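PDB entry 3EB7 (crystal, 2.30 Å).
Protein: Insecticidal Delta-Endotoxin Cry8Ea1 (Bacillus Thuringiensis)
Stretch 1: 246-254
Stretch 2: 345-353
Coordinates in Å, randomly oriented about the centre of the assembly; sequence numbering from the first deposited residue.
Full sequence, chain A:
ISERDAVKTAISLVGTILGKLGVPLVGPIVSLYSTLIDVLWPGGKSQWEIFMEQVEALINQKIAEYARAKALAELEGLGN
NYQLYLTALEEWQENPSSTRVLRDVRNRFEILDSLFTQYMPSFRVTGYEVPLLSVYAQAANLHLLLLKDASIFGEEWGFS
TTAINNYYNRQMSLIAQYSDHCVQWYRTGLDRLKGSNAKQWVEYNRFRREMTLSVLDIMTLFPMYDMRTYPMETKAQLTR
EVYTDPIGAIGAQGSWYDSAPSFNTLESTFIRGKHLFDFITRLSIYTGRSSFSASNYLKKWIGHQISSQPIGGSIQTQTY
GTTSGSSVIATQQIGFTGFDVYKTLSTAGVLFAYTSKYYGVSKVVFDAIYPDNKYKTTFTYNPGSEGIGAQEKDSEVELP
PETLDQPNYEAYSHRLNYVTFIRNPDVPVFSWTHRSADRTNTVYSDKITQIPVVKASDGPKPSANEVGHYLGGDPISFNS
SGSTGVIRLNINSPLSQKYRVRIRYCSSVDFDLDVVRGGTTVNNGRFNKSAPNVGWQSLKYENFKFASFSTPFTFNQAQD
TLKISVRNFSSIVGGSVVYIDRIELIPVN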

# COMPACT_ATOMS: atom_id res chain seq x y z
N PRO A 246 -17.14 -5.72 -4.13
CA PRO A 246 -17.94 -6.86 -3.70
C PRO A 246 -18.28 -7.86 -4.86
O PRO A 246 -18.50 -7.44 -6.03
CB PRO A 246 -19.21 -6.18 -3.15
CG PRO A 246 -18.77 -4.87 -2.69
CD PRO A 246 -17.74 -4.44 -3.73
N ILE A 247 -18.30 -9.16 -4.54
CA ILE A 247 -18.48 -10.20 -5.56
C ILE A 247 -19.97 -10.49 -5.72
O ILE A 247 -20.51 -11.49 -5.20
CB ILE A 247 -17.63 -11.46 -5.27
CG1 ILE A 247 -16.17 -11.04 -5.01
CG2 ILE A 247 -17.69 -12.41 -6.49
CD1 ILE A 247 -15.31 -12.10 -4.38
N GLY A 248 -20.62 -9.57 -6.42
CA GLY A 248 -22.05 -9.61 -6.70
C GLY A 248 -22.25 -9.11 -8.12
O GLY A 248 -21.48 -8.29 -8.63
N ALA A 249 -23.28 -9.62 -8.78
CA ALA A 249 -23.52 -9.30 -10.16
C ALA A 249 -24.01 -7.85 -10.29
O ALA A 249 -24.75 -7.36 -9.44
CB ALA A 249 -24.54 -10.29 -10.75
N ILE A 250 -23.60 -7.18 -11.36
CA ILE A 250 -23.99 -5.78 -11.63
C ILE A 250 -24.33 -5.64 -13.09
O ILE A 250 -23.60 -6.11 -13.95
CB ILE A 250 -22.89 -4.78 -11.22
CG1 ILE A 250 -22.94 -4.51 -9.70
CG2 ILE A 250 -23.02 -3.43 -11.96
CD1 ILE A 250 -21.68 -3.86 -9.14
N GLY A 251 -25.47 -4.99 -13.35
CA GLY A 251 -25.88 -4.69 -14.69
C GLY A 251 -27.30 -4.18 -14.78
O GLY A 251 -28.00 -4.01 -13.77
N ALA A 252 -27.73 -3.99 -16.02
CA ALA A 252 -29.07 -3.49 -16.37
C ALA A 252 -30.24 -4.45 -16.05
O ALA A 252 -31.35 -4.00 -15.78
CB ALA A 252 -29.07 -3.03 -17.87
N GLN A 253 -30.00 -5.76 -16.08
CA GLN A 253 -30.96 -6.80 -15.66
C GLN A 253 -31.07 -6.96 -14.12
O GLN A 253 -31.92 -7.70 -13.64
CB GLN A 253 -30.58 -8.17 -16.24
CG GLN A 253 -30.28 -8.21 -17.77
CD GLN A 253 -29.11 -7.33 -18.20
OE1 GLN A 253 -28.10 -7.22 -17.48
NE2 GLN A 253 -29.23 -6.69 -19.37
N GLY A 254 -30.19 -6.30 -13.36
CA GLY A 254 -30.32 -6.31 -11.89
C GLY A 254 -28.97 -6.32 -11.20
O GLY A 254 -28.09 -7.10 -11.55
N LEU A 345 -10.55 -15.79 -9.40
CA LEU A 345 -11.46 -15.59 -10.51
C LEU A 345 -12.81 -16.06 -9.99
O LEU A 345 -12.95 -17.22 -9.68
CB LEU A 345 -10.97 -16.38 -11.72
CG LEU A 345 -11.54 -16.07 -13.13
CD1 LEU A 345 -12.83 -16.81 -13.33
CD2 LEU A 345 -11.78 -14.60 -13.44
N SER A 346 -13.78 -15.15 -9.85
CA SER A 346 -15.03 -15.51 -9.19
C SER A 346 -16.20 -15.34 -10.13
O SER A 346 -16.20 -14.43 -10.97
CB SER A 346 -15.30 -14.65 -7.95
OG SER A 346 -14.15 -14.52 -7.12
N THR A 347 -17.20 -16.19 -9.96
CA THR A 347 -18.42 -16.05 -10.70
C THR A 347 -19.53 -15.54 -9.78
O THR A 347 -20.06 -16.25 -8.94
CB THR A 347 -18.80 -17.38 -11.40
OG1 THR A 347 -17.72 -17.78 -12.26
CG2 THR A 347 -20.09 -17.25 -12.22
N ALA A 348 -19.89 -14.27 -9.95
CA ALA A 348 -21.03 -13.73 -9.29
C ALA A 348 -22.30 -14.12 -10.10
O ALA A 348 -22.48 -13.69 -11.26
CB ALA A 348 -20.87 -12.23 -9.13
N GLY A 349 -23.15 -14.96 -9.50
CA GLY A 349 -24.29 -15.57 -10.15
C GLY A 349 -25.58 -14.85 -9.82
O GLY A 349 -25.68 -14.20 -8.75
N VAL A 350 -26.54 -14.95 -10.74
CA VAL A 350 -27.93 -14.51 -10.53
C VAL A 350 -28.84 -15.62 -11.05
O VAL A 350 -28.69 -16.06 -12.21
CB VAL A 350 -28.35 -13.22 -11.34
CG1 VAL A 350 -29.72 -12.71 -10.84
CG2 VAL A 350 -27.33 -12.14 -11.25
N LEU A 351 -29.75 -16.06 -10.20
CA LEU A 351 -30.80 -16.97 -10.63
C LEU A 351 -32.10 -16.16 -10.82
O LEU A 351 -32.63 -15.60 -9.86
CB LEU A 351 -31.01 -18.14 -9.64
CG LEU A 351 -32.11 -19.17 -9.97
CD1 LEU A 351 -31.69 -20.11 -11.11
CD2 LEU A 351 -32.53 -19.98 -8.77
N PHE A 352 -32.61 -16.14 -12.06
CA PHE A 352 -33.89 -15.45 -12.37
C PHE A 352 -35.11 -16.35 -12.19
O PHE A 352 -35.25 -17.39 -12.84
CB PHE A 352 -33.87 -14.85 -13.79
CG PHE A 352 -32.71 -13.90 -14.03
CD1 PHE A 352 -31.57 -14.32 -14.69
CD2 PHE A 352 -32.78 -12.58 -13.62
CE1 PHE A 352 -30.55 -13.43 -14.97
CE2 PHE A 352 -31.74 -11.69 -13.88
CZ PHE A 352 -30.63 -12.10 -14.54
N ALA A 353 -35.98 -15.96 -11.25
CA ALA A 353 -37.20 -16.68 -10.94
C ALA A 353 -38.38 -15.78 -11.36
O ALA A 353 -38.18 -14.62 -11.72
CB ALA A 353 -37.23 -16.99 -9.45
O HOH W 1 -24.18 -11.99 -7.77

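The contact joins an irregular segment, 246-254, to a strand that runs through residues 345-352. The two pieces lie roughly alongside each other, with end-to-end directions 31° apart. No direct hydrogen bond links them, so the fit rests on shape and on one water.

The strand offers alternate residues to the segment. Ser-346, Ala-348, Val-350 and Phe-352 all point toward it, while Thr-347 points away. On the other side, Ile-247 and Ala-249 point toward the strand, and Gly-248 between them has no side chain.

Ala-348 is the central bump. Its methyl sits against the backbone of the segment, with CB 3.6 Å from Gly-248 C and 3.6 Å from Ala-249 N. The side chains of Ile-247 and Ala-249 also border it: Ile-247 CG2 is 4.1 Å from Ala-348 CB, and Ala-249 CB is 4.5 Å from it. The small methyl thus fills a shallow hollow, and the backbones come close there, with the CA atoms of Gly-248 and Ala-348 5.0 Å apart.

Ile-247 also reaches Ser-346, with CG2 3.6 Å from Ser-346 CB. Ala-249 packs its CB tightly on Val-350, 3.4 Å from CG2. The methyls therefore interleave along the strand.

A water bridges the backbones. It accepts from Ala-249 N at 2.7 Å and donates to Gly-349 O at 2.8 Å, giving both polar groups a partner where the chains do not pair directly.

Farther along, the chains separate; Gln-253 and Phe-352 have CA atoms 9.7 Å apart. A type I turn from Gly-251 to Gly-254, closed by Gly-254 N to Gly-251 O at 3.2 Å, brings Gln-253 back within reach of the Phe-352 ring. Gln-253 O lies at the ring edge, 4.0 Å from Phe-352 CE2. Gln-253 CB is 4.3 Å from Phe-352 CZ, but the end of the glutamine side chain leads away.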